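Local coordinates for EscD/YscD/HrpQ family type III secretion system inner membrane ring protein (Pseudomonas aeruginosa, PDB 6UID), which forms part of the type III secretion inner-membrane ring and, through this cytosolic domain, probably connects the basal body to the sorting platform, at residues Met3-Ile7 / Val53-Val58; Gly43-Leu49 / Cys90-Trp95; Leu85-Thr89 / Ser103-Pro109; Ile81-Leu85 / Trp95-Asp99. The contacts are given in a common frame with arbitrary orientation. Residues are numbered along the deposited sequence.

Interaction 1: residues Met3-Ile7 / Val53-Val58; sequences MAWKI and VDAQGV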
# COMPACT_ATOMS: atom_id res chain seq x y z
N MET A 3 -11.63 -15.86 -3.11
CA MET A 3 -11.32 -14.61 -2.35
C MET A 3 -11.57 -13.39 -3.22
O MET A 3 -11.80 -13.52 -4.41
CB MET A 3 -9.88 -14.65 -1.86
CG MET A 3 -9.72 -15.64 -0.73
SD MET A 3 -8.07 -15.63 -0.05
CE MET A 3 -8.34 -16.49 1.49
N ALA A 4 -11.52 -12.21 -2.60
CA ALA A 4 -12.10 -11.00 -3.16
C ALA A 4 -11.11 -10.17 -3.98
O ALA A 4 -11.45 -9.62 -5.03
CB ALA A 4 -12.61 -10.13 -2.00
N TRP A 5 -9.88 -10.05 -3.49
CA TRP A 5 -8.88 -9.19 -4.09
C TRP A 5 -7.53 -9.85 -3.90
O TRP A 5 -7.36 -10.74 -3.06
CB TRP A 5 -8.88 -7.80 -3.42
CG TRP A 5 -10.21 -7.11 -3.56
CD1 TRP A 5 -11.22 -7.08 -2.65
CD2 TRP A 5 -10.67 -6.39 -4.70
NE1 TRP A 5 -12.28 -6.38 -3.15
CE2 TRP A 5 -11.98 -5.94 -4.41
CE3 TRP A 5 -10.11 -6.07 -5.93
CZ2 TRP A 5 -12.73 -5.19 -5.32
CZ3 TRP A 5 -10.86 -5.34 -6.83
CH2 TRP A 5 -12.16 -4.90 -6.52
N LYS A 6 -6.55 -9.42 -4.67
CA LYS A 6 -5.17 -9.83 -4.45
C LYS A 6 -4.27 -8.60 -4.40
O LYS A 6 -4.55 -7.58 -5.03
CB LYS A 6 -4.70 -10.81 -5.53
CG LYS A 6 -4.90 -10.33 -6.95
CD LYS A 6 -4.40 -11.40 -7.95
CE LYS A 6 -4.46 -10.83 -9.34
NZ LYS A 6 -4.10 -11.86 -10.39
N ILE A 7 -3.19 -8.71 -3.64
CA ILE A 7 -2.24 -7.64 -3.42
C ILE A 7 -0.87 -8.07 -3.93
O ILE A 7 -0.50 -9.25 -3.80
CB ILE A 7 -2.20 -7.25 -1.94
CG1 ILE A 7 -1.21 -6.12 -1.68
CG2 ILE A 7 -1.85 -8.44 -1.06
CD1 ILE A 7 -1.54 -5.36 -0.38
N VAL A 53 -11.13 -4.88 3.84
CA VAL A 53 -11.37 -5.51 2.54
C VAL A 53 -12.76 -6.14 2.54
O VAL A 53 -13.12 -6.87 3.47
CB VAL A 53 -10.29 -6.57 2.25
CG1 VAL A 53 -10.55 -7.25 0.89
CG2 VAL A 53 -8.88 -5.99 2.33
N ASP A 54 -13.52 -5.90 1.50
CA ASP A 54 -14.78 -6.62 1.30
C ASP A 54 -14.95 -6.89 -0.18
O ASP A 54 -14.11 -6.53 -1.00
CB ASP A 54 -15.93 -5.88 1.97
CG ASP A 54 -16.08 -4.48 1.47
OD1 ASP A 54 -15.99 -4.28 0.24
OD2 ASP A 54 -16.29 -3.57 2.31
N ALA A 55 -16.07 -7.53 -0.54
CA ALA A 55 -16.26 -7.89 -1.94
C ALA A 55 -16.34 -6.67 -2.84
O ALA A 55 -16.01 -6.77 -4.03
CB ALA A 55 -17.54 -8.69 -2.09
N GLN A 56 -16.72 -5.52 -2.30
CA GLN A 56 -16.89 -4.32 -3.10
C GLN A 56 -15.61 -3.52 -3.27
O GLN A 56 -15.50 -2.75 -4.23
CB GLN A 56 -17.95 -3.41 -2.44
CG GLN A 56 -19.36 -3.99 -2.41
CD GLN A 56 -19.56 -5.08 -1.38
OE1 GLN A 56 -19.15 -4.97 -0.24
NE2 GLN A 56 -20.22 -6.15 -1.80
N GLY A 57 -14.64 -3.66 -2.37
CA GLY A 57 -13.44 -2.86 -2.50
C GLY A 57 -12.57 -2.87 -1.27
O GLY A 57 -12.74 -3.70 -0.36
N VAL A 58 -11.57 -1.98 -1.31
CA VAL A 58 -10.53 -1.90 -0.30
C VAL A 58 -10.53 -0.49 0.27
O VAL A 58 -10.42 0.49 -0.48
CB VAL A 58 -9.16 -2.23 -0.92
CG1 VAL A 58 -8.04 -1.95 0.05
CG2 VAL A 58 -9.18 -3.66 -1.41
O HOH W 1 -14.65 -8.95 -5.14
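An indole reaches across to the backbone of a beta-turn: Trp5 NE1 donates a hydrogen bond of 2.8 Å to Asp54 O, near the plane of its ring. The acceptor lies at the turn of the beta hairpin formed by strands 49-54 and 57-63, where Ala55 and Gln56 make a two-residue loop, so the bond ties the first strand of one sheet to the tip of the other in the FHA-like beta sandwich. Asp54 O also takes the backbone bond of the turn, from Gly57 N at 3.2 Å, while Asp54 OD1 accepts from Gln56 N at 2.9 Å in an Asx turn. Ala4 and Trp5 form a classic beta bulge opposite Leu21, and both direct their CA-to-CB bonds at the hairpin. Val58 CG2 sits over the face of the five-membered indole ring, 4.2 Å from its centroid, a CH-pi contact, and Val53 CG1 comes to 3.6 Å from Trp5 CD1. At the exposed margin a water donates to Ala4 O at 3.3 Å and to Ala55 O at 2.8 Å.

Interaction 2: residues Gly43-Leu49 / Cys90-Trp95; sequences GIAAVHL and CGPLRW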
# COMPACT_ATOMS: atom_id res chain seq x y z
N GLY A 43 12.29 0.75 8.03
CA GLY A 43 11.28 1.77 8.24
C GLY A 43 9.86 1.28 8.32
O GLY A 43 8.95 2.10 8.40
N ILE A 44 9.63 -0.02 8.27
CA ILE A 44 8.28 -0.56 8.40
C ILE A 44 7.91 -0.68 9.88
O ILE A 44 8.57 -1.41 10.64
CB ILE A 44 8.17 -1.93 7.72
CG1 ILE A 44 8.41 -1.84 6.22
CG2 ILE A 44 6.81 -2.56 8.03
CD1 ILE A 44 7.31 -1.07 5.44
N ALA A 45 6.81 -0.05 10.28
CA ALA A 45 6.36 -0.09 11.65
C ALA A 45 5.75 -1.45 12.00
O ALA A 45 5.35 -2.22 11.13
CB ALA A 45 5.33 1.02 11.89
N ALA A 46 5.64 -1.71 13.31
CA ALA A 46 5.04 -2.95 13.80
C ALA A 46 3.67 -3.19 13.15
O ALA A 46 3.39 -4.29 12.64
CB ALA A 46 4.90 -2.90 15.31
N VAL A 47 2.83 -2.15 13.14
CA VAL A 47 1.64 -2.08 12.29
C VAL A 47 1.81 -0.84 11.43
O VAL A 47 1.74 0.30 11.92
CB VAL A 47 0.33 -2.05 13.08
CG1 VAL A 47 -0.87 -1.96 12.14
CG2 VAL A 47 0.21 -3.29 13.96
N HIS A 48 2.06 -1.07 10.15
CA HIS A 48 2.40 -0.00 9.22
C HIS A 48 1.18 0.55 8.48
O HIS A 48 1.12 1.75 8.21
CB HIS A 48 3.40 -0.56 8.20
CG HIS A 48 4.12 0.50 7.44
ND1 HIS A 48 5.18 1.20 7.97
CD2 HIS A 48 3.93 0.97 6.19
CE1 HIS A 48 5.59 2.08 7.07
NE2 HIS A 48 4.86 1.96 5.99
N LEU A 49 0.24 -0.32 8.13
CA LEU A 49 -0.92 0.03 7.32
C LEU A 49 -2.04 -0.93 7.67
O LEU A 49 -1.79 -2.12 7.88
CB LEU A 49 -0.54 -0.09 5.85
CG LEU A 49 -1.61 0.26 4.80
CD1 LEU A 49 -1.99 1.71 4.93
CD2 LEU A 49 -1.07 -0.04 3.40
N CYS A 90 3.17 3.92 1.19
CA CYS A 90 3.06 4.35 2.59
C CYS A 90 4.51 4.30 3.10
O CYS A 90 5.00 3.23 3.48
CB CYS A 90 2.13 3.44 3.37
SG CYS A 90 1.67 4.13 4.96
N GLY A 91 5.22 5.40 2.93
CA GLY A 91 6.64 5.40 3.21
C GLY A 91 7.37 4.38 2.35
O GLY A 91 7.22 4.37 1.13
N PRO A 92 8.15 3.50 2.97
CA PRO A 92 8.89 2.51 2.18
C PRO A 92 8.01 1.54 1.42
O PRO A 92 8.47 0.95 0.43
CB PRO A 92 9.76 1.78 3.21
CG PRO A 92 9.15 2.07 4.52
CD PRO A 92 8.41 3.37 4.42
N LEU A 93 6.77 1.34 1.84
CA LEU A 93 5.94 0.31 1.24
C LEU A 93 5.35 0.79 -0.08
O LEU A 93 4.77 1.89 -0.15
CB LEU A 93 4.81 -0.05 2.18
CG LEU A 93 3.77 -1.04 1.66
CD1 LEU A 93 4.40 -2.39 1.47
CD2 LEU A 93 2.62 -1.10 2.63
N ARG A 94 5.50 -0.02 -1.13
CA ARG A 94 4.85 0.21 -2.41
C ARG A 94 4.04 -1.04 -2.77
O ARG A 94 4.56 -2.16 -2.69
CB ARG A 94 5.87 0.51 -3.52
CG ARG A 94 6.79 1.68 -3.19
CD ARG A 94 6.97 2.66 -4.37
NE ARG A 94 7.78 2.14 -5.46
CZ ARG A 94 8.17 2.86 -6.52
NH1 ARG A 94 8.91 2.28 -7.46
NH2 ARG A 94 7.83 4.16 -6.64
N TRP A 95 2.79 -0.84 -3.14
CA TRP A 95 1.91 -1.98 -3.38
C TRP A 95 0.80 -1.59 -4.34
O TRP A 95 0.55 -0.41 -4.59
CB TRP A 95 1.31 -2.49 -2.06
CG TRP A 95 0.42 -1.52 -1.33
CD1 TRP A 95 0.81 -0.46 -0.56
CD2 TRP A 95 -1.01 -1.55 -1.25
NE1 TRP A 95 -0.28 0.16 -0.02
CE2 TRP A 95 -1.41 -0.49 -0.42
CE3 TRP A 95 -1.98 -2.38 -1.81
CZ2 TRP A 95 -2.75 -0.24 -0.14
CZ3 TRP A 95 -3.32 -2.14 -1.52
CH2 TRP A 95 -3.70 -1.05 -0.72
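His48 probably corresponds to the histidine of the SxxH motif of FHA domains, with Ala45 where phosphopeptide-binding relatives carry serine. Its imidazole is held at both nitrogens. Within the loop, ND1 of His48 accepts from Ala45 N at 3.1 Å; across the contact, His48 NE2 donates to Cys90 O at 2.8 Å, nearly straight at 170°. Cys90 opens a type II' beta turn that links strands 88-90 and 93-98, with Gly91 at positive phi, and its carbonyl also accepts from Leu93 N at 3.1 Å. The histidine thus joins the loop leading into strand 49-54 to a hairpin of the opposing sheet. Apolar contacts flank this polar bridge. Toward the surface, Ile44 CD1 meets Pro92 CG at 3.8 Å. Deeper in the sandwich, Leu49 inserts between the sheets next to Leu93 and Trp95, whose ring also touches Ile7 and Phe9 of strand 5-9. Leu49 CD2 lies 3.9 Å from Leu93 CD2 and 3.5 Å from Trp95 NE1.

Interaction 3: residues Leu85-Thr89 / Ser103-Pro109; sequences LAGQT and SFPERFP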
# COMPACT_ATOMS: atom_id res chain seq x y z
N LEU A 85 -5.16 -1.23 -9.11
CA LEU A 85 -4.05 -1.05 -10.04
C LEU A 85 -3.45 0.34 -9.99
O LEU A 85 -2.50 0.61 -10.72
CB LEU A 85 -4.36 -1.49 -11.47
CG LEU A 85 -4.63 -2.99 -11.59
CD1 LEU A 85 -4.84 -3.33 -13.04
CD2 LEU A 85 -3.51 -3.85 -11.04
N ALA A 86 -3.93 1.22 -9.12
CA ALA A 86 -3.22 2.46 -8.88
C ALA A 86 -2.01 2.19 -7.98
O ALA A 86 -1.99 1.22 -7.22
CB ALA A 86 -4.15 3.48 -8.22
N GLY A 87 -0.98 3.03 -8.09
CA GLY A 87 0.20 2.84 -7.26
C GLY A 87 0.02 3.34 -5.84
O GLY A 87 -0.15 4.55 -5.62
N GLN A 88 0.04 2.44 -4.87
CA GLN A 88 -0.15 2.79 -3.47
C GLN A 88 1.21 2.83 -2.78
O GLN A 88 2.04 1.93 -2.95
CB GLN A 88 -1.03 1.73 -2.77
CG GLN A 88 -2.29 1.35 -3.50
CD GLN A 88 -3.32 2.48 -3.63
OE1 GLN A 88 -3.28 3.47 -2.90
NE2 GLN A 88 -4.27 2.30 -4.53
N THR A 89 1.43 3.85 -1.96
CA THR A 89 2.65 3.94 -1.16
C THR A 89 2.30 4.34 0.26
O THR A 89 1.28 4.97 0.51
CB THR A 89 3.70 4.91 -1.71
OG1 THR A 89 3.15 6.24 -1.74
CG2 THR A 89 4.12 4.52 -3.09
N SER A 103 -4.49 -9.14 -14.18
CA SER A 103 -3.06 -9.29 -14.00
C SER A 103 -2.43 -8.03 -13.42
O SER A 103 -2.89 -6.91 -13.67
CB SER A 103 -2.36 -9.59 -15.33
OG SER A 103 -2.76 -10.84 -15.85
N PHE A 104 -1.37 -8.22 -12.62
CA PHE A 104 -0.59 -7.10 -12.12
C PHE A 104 0.42 -6.65 -13.18
O PHE A 104 0.99 -7.48 -13.89
CB PHE A 104 0.21 -7.50 -10.88
CG PHE A 104 -0.62 -7.73 -9.67
CD1 PHE A 104 -1.21 -6.66 -9.03
CD2 PHE A 104 -0.77 -8.99 -9.14
CE1 PHE A 104 -1.96 -6.83 -7.91
CE2 PHE A 104 -1.54 -9.17 -7.99
CZ PHE A 104 -2.13 -8.05 -7.40
N PRO A 105 0.72 -5.35 -13.23
CA PRO A 105 1.85 -4.90 -14.04
C PRO A 105 3.16 -5.36 -13.43
O PRO A 105 3.30 -5.46 -12.20
CB PRO A 105 1.73 -3.37 -13.99
CG PRO A 105 1.00 -3.08 -12.72
CD PRO A 105 0.07 -4.25 -12.49
N GLU A 106 4.13 -5.66 -14.29
CA GLU A 106 5.44 -6.07 -13.81
C GLU A 106 6.13 -4.93 -13.06
O GLU A 106 6.83 -5.17 -12.07
CB GLU A 106 6.32 -6.54 -14.98
N ARG A 107 5.92 -3.70 -13.50
CA ARG A 107 6.54 -2.55 -12.87
C ARG A 107 5.50 -1.78 -12.07
O ARG A 107 4.33 -1.68 -12.46
CB ARG A 107 7.17 -1.63 -13.91
CG ARG A 107 8.40 -2.23 -14.57
CD ARG A 107 9.01 -1.27 -15.58
N PHE A 108 5.94 -1.23 -10.95
CA PHE A 108 5.07 -0.40 -10.13
C PHE A 108 4.51 0.75 -10.97
O PHE A 108 5.25 1.36 -11.74
CB PHE A 108 5.86 0.17 -8.97
CG PHE A 108 5.02 0.93 -8.00
CD1 PHE A 108 4.12 0.27 -7.17
CD2 PHE A 108 5.12 2.30 -7.92
CE1 PHE A 108 3.34 0.98 -6.29
CE2 PHE A 108 4.37 3.00 -7.03
CZ PHE A 108 3.47 2.34 -6.22
N PRO A 109 3.23 1.08 -10.83
CA PRO A 109 2.66 2.16 -11.64
C PRO A 109 3.37 3.50 -11.43
O PRO A 109 3.50 3.98 -10.30
CB PRO A 109 1.20 2.21 -11.17
CG PRO A 109 0.91 0.84 -10.71
CD PRO A 109 2.19 0.28 -10.16
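Ser103 begins the contact with its backbone, its carbonyl O lying 4.1 Å from Leu85 CD2, while its CA-to-CB bond points away. Leu85 CD2 is also 4.2 Å from Phe104 CD1; that ring continues over strands 5-9 and 93-98, touching Lys6, Arg8 and Thr96. Pro105 closes the cluster around the leucine, with its CD 3.9 Å from Leu85 CD2, and its carbonyl is bonded to the hydroxyl of Tyr10. Here the chain, which has left the last strand of the FHA-like sandwich, turns back over the outer face of the sheet containing strands 5-9, 93-98 and 88-90. Glu106 and Arg107 form the outward bend of this excursion, beyond the reach of residues 85-89. With Phe108 the chain returns: its ring tip fits against the backbone at Gly87, Phe108 CZ lying 3.5 Å from Gly87 CA and 3.6 Å from Gln88 O, the latter near the ring plane. A CB on Gly87 would clash with that ring. Thr89 CG2 approaches the same CZ of Phe108 at 3.9 Å, and Tyr10 meets the ring edge-to-face. Pro109 lies against the start of the segment, its CG 3.4 Å from Leu85 O and its CB 3.9 Å from Gly87 N.

Interaction 4: residues Ile81-Leu85 / Trp95-Asp99; sequences ILQAL and WTFCD. Unlike the reference sequence in segment 95-99: Thr96 (reference Ala).
Residues 81-84 are extended, and Leu85 turns at positive phi (71/2); 95-98 is a regular extended strand. The direction from CA of Leu82 to CA of Leu85 lies 84° from that of CA of Trp95 to CA of Cys98. CA atoms of Ala84 and Cys98 are 4.8 Å apart, those of Leu85 and Thr96 5.5 Å. One backbone hydrogen bond, Leu85 N to Phe97 O at 2.8 Å, fixes this register. Phe97 (chi1 p, chi2 -82°) fills the hollow under the arch: Ala84 CA sits over its face, 3.9 Å from the ring centroid in a CH-pi contact, while Leu82 O meets the edge, 3.4 Å from Phe97 CZ. Inside this FHA-like beta sandwich, Leu82 (m, t) drops CD1 to 3.7 Å from CH2 of Trp95 (chi1 p, chi2 -78°). Outside, Leu85 (m, t) brings CD2 to 3.6 Å from Cys98 CB. Thr96 (chi1 t), alanine in the reference sequence, bonds Ala86 O through OG1; a water fills the remaining gap, donating to Thr96 OG1 at 2.7 Å and Gln83 O at 2.9 Å.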
# COMPACT_ATOMS: atom_id res chain seq x y z
N ILE A 81 -11.69 4.93 -0.22
CA ILE A 81 -11.72 3.73 -1.05
C ILE A 81 -10.59 3.85 -2.05
O ILE A 81 -10.49 4.84 -2.78
CB ILE A 81 -13.08 3.58 -1.76
CG1 ILE A 81 -14.21 3.31 -0.75
CG2 ILE A 81 -13.01 2.48 -2.82
CD1 ILE A 81 -14.11 2.02 0.01
N LEU A 82 -9.73 2.85 -2.07
CA LEU A 82 -8.55 2.84 -2.93
C LEU A 82 -8.89 2.20 -4.27
O LEU A 82 -9.83 1.41 -4.38
CB LEU A 82 -7.42 2.13 -2.24
CG LEU A 82 -6.96 2.76 -0.92
CD1 LEU A 82 -5.82 1.91 -0.33
CD2 LEU A 82 -6.54 4.21 -1.09
N GLN A 83 -8.15 2.60 -5.31
CA GLN A 83 -8.42 2.17 -6.68
C GLN A 83 -7.52 1.02 -7.10
O GLN A 83 -6.29 1.08 -6.97
CB GLN A 83 -8.30 3.34 -7.65
CG GLN A 83 -9.56 4.24 -7.65
CD GLN A 83 -10.88 3.45 -7.80
OE1 GLN A 83 -11.80 3.60 -7.00
NE2 GLN A 83 -10.96 2.62 -8.84
N ALA A 84 -8.13 -0.02 -7.66
CA ALA A 84 -7.36 -1.15 -8.16
C ALA A 84 -6.37 -0.70 -9.23
O ALA A 84 -6.69 0.12 -10.10
CB ALA A 84 -8.31 -2.21 -8.73
N LEU A 85 -5.16 -1.23 -9.11
CA LEU A 85 -4.05 -1.05 -10.04
C LEU A 85 -3.45 0.34 -9.99
O LEU A 85 -2.50 0.61 -10.72
CB LEU A 85 -4.36 -1.49 -11.47
CG LEU A 85 -4.63 -2.99 -11.59
CD1 LEU A 85 -4.84 -3.33 -13.04
CD2 LEU A 85 -3.51 -3.85 -11.04
N TRP A 95 2.79 -0.84 -3.14
CA TRP A 95 1.91 -1.98 -3.38
C TRP A 95 0.80 -1.59 -4.34
O TRP A 95 0.55 -0.41 -4.59
CB TRP A 95 1.31 -2.49 -2.06
CG TRP A 95 0.42 -1.52 -1.33
CD1 TRP A 95 0.81 -0.46 -0.56
CD2 TRP A 95 -1.01 -1.55 -1.25
NE1 TRP A 95 -0.28 0.16 -0.02
CE2 TRP A 95 -1.41 -0.49 -0.42
CE3 TRP A 95 -1.98 -2.38 -1.81
CZ2 TRP A 95 -2.75 -0.24 -0.14
CZ3 TRP A 95 -3.32 -2.14 -1.52
CH2 TRP A 95 -3.70 -1.05 -0.72
N THR A 96 0.12 -2.60 -4.88
CA THR A 96 -1.12 -2.38 -5.59
C THR A 96 -2.02 -3.58 -5.36
O THR A 96 -1.60 -4.61 -4.83
CB THR A 96 -0.89 -2.16 -7.08
OG1 THR A 96 -2.07 -1.57 -7.64
CG2 THR A 96 -0.56 -3.48 -7.75
N PHE A 97 -3.28 -3.46 -5.76
CA PHE A 97 -4.21 -4.56 -5.63
C PHE A 97 -5.08 -4.63 -6.87
O PHE A 97 -5.23 -3.63 -7.60
CB PHE A 97 -5.06 -4.44 -4.35
CG PHE A 97 -6.17 -3.41 -4.43
CD1 PHE A 97 -5.88 -2.09 -4.21
CD2 PHE A 97 -7.46 -3.79 -4.74
CE1 PHE A 97 -6.91 -1.13 -4.30
CE2 PHE A 97 -8.47 -2.86 -4.84
CZ PHE A 97 -8.19 -1.54 -4.61
N CYS A 98 -5.70 -5.78 -7.09
CA CYS A 98 -6.68 -5.91 -8.16
C CYS A 98 -7.54 -7.14 -7.97
O CYS A 98 -7.34 -7.95 -7.05
CB CYS A 98 -6.04 -5.91 -9.54
SG CYS A 98 -5.03 -7.35 -9.92
N ASP A 99 -8.54 -7.27 -8.83
CA ASP A 99 -9.44 -8.40 -8.79
C ASP A 99 -8.72 -9.67 -9.21
O ASP A 99 -7.75 -9.62 -9.99
CB ASP A 99 -10.62 -8.13 -9.73
CG ASP A 99 -11.45 -9.36 -10.02
OD1 ASP A 99 -12.42 -9.61 -9.27
OD2 ASP A 99 -11.14 -10.07 -10.99
O HOH W 2 -4.03 -0.47 -6.15

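Overall arrangement
Strand 93-98 is the common element of interactions 2 and 4, which share Trp95 and are the more buried; strand 5-9, its neighbour in the sheet, carries interaction 1. Interactions 1 and 2 each join the two sheets through one ring N-H bonded to a turn carbonyl, about 20 Å apart between centres and on opposite sides of the chain's centre. Interactions 3 and 4 diverge from Leu85, their centres about 8 Å apart: interaction 3, a surface contact, is mostly apolar and has no direct hydrogen bond, whereas interaction 4 adds a backbone bond and a bridging water. Interactions 1 and 4 meet where Val58 O and Leu82 N are probably hydrogen-bonded (2.9 Å).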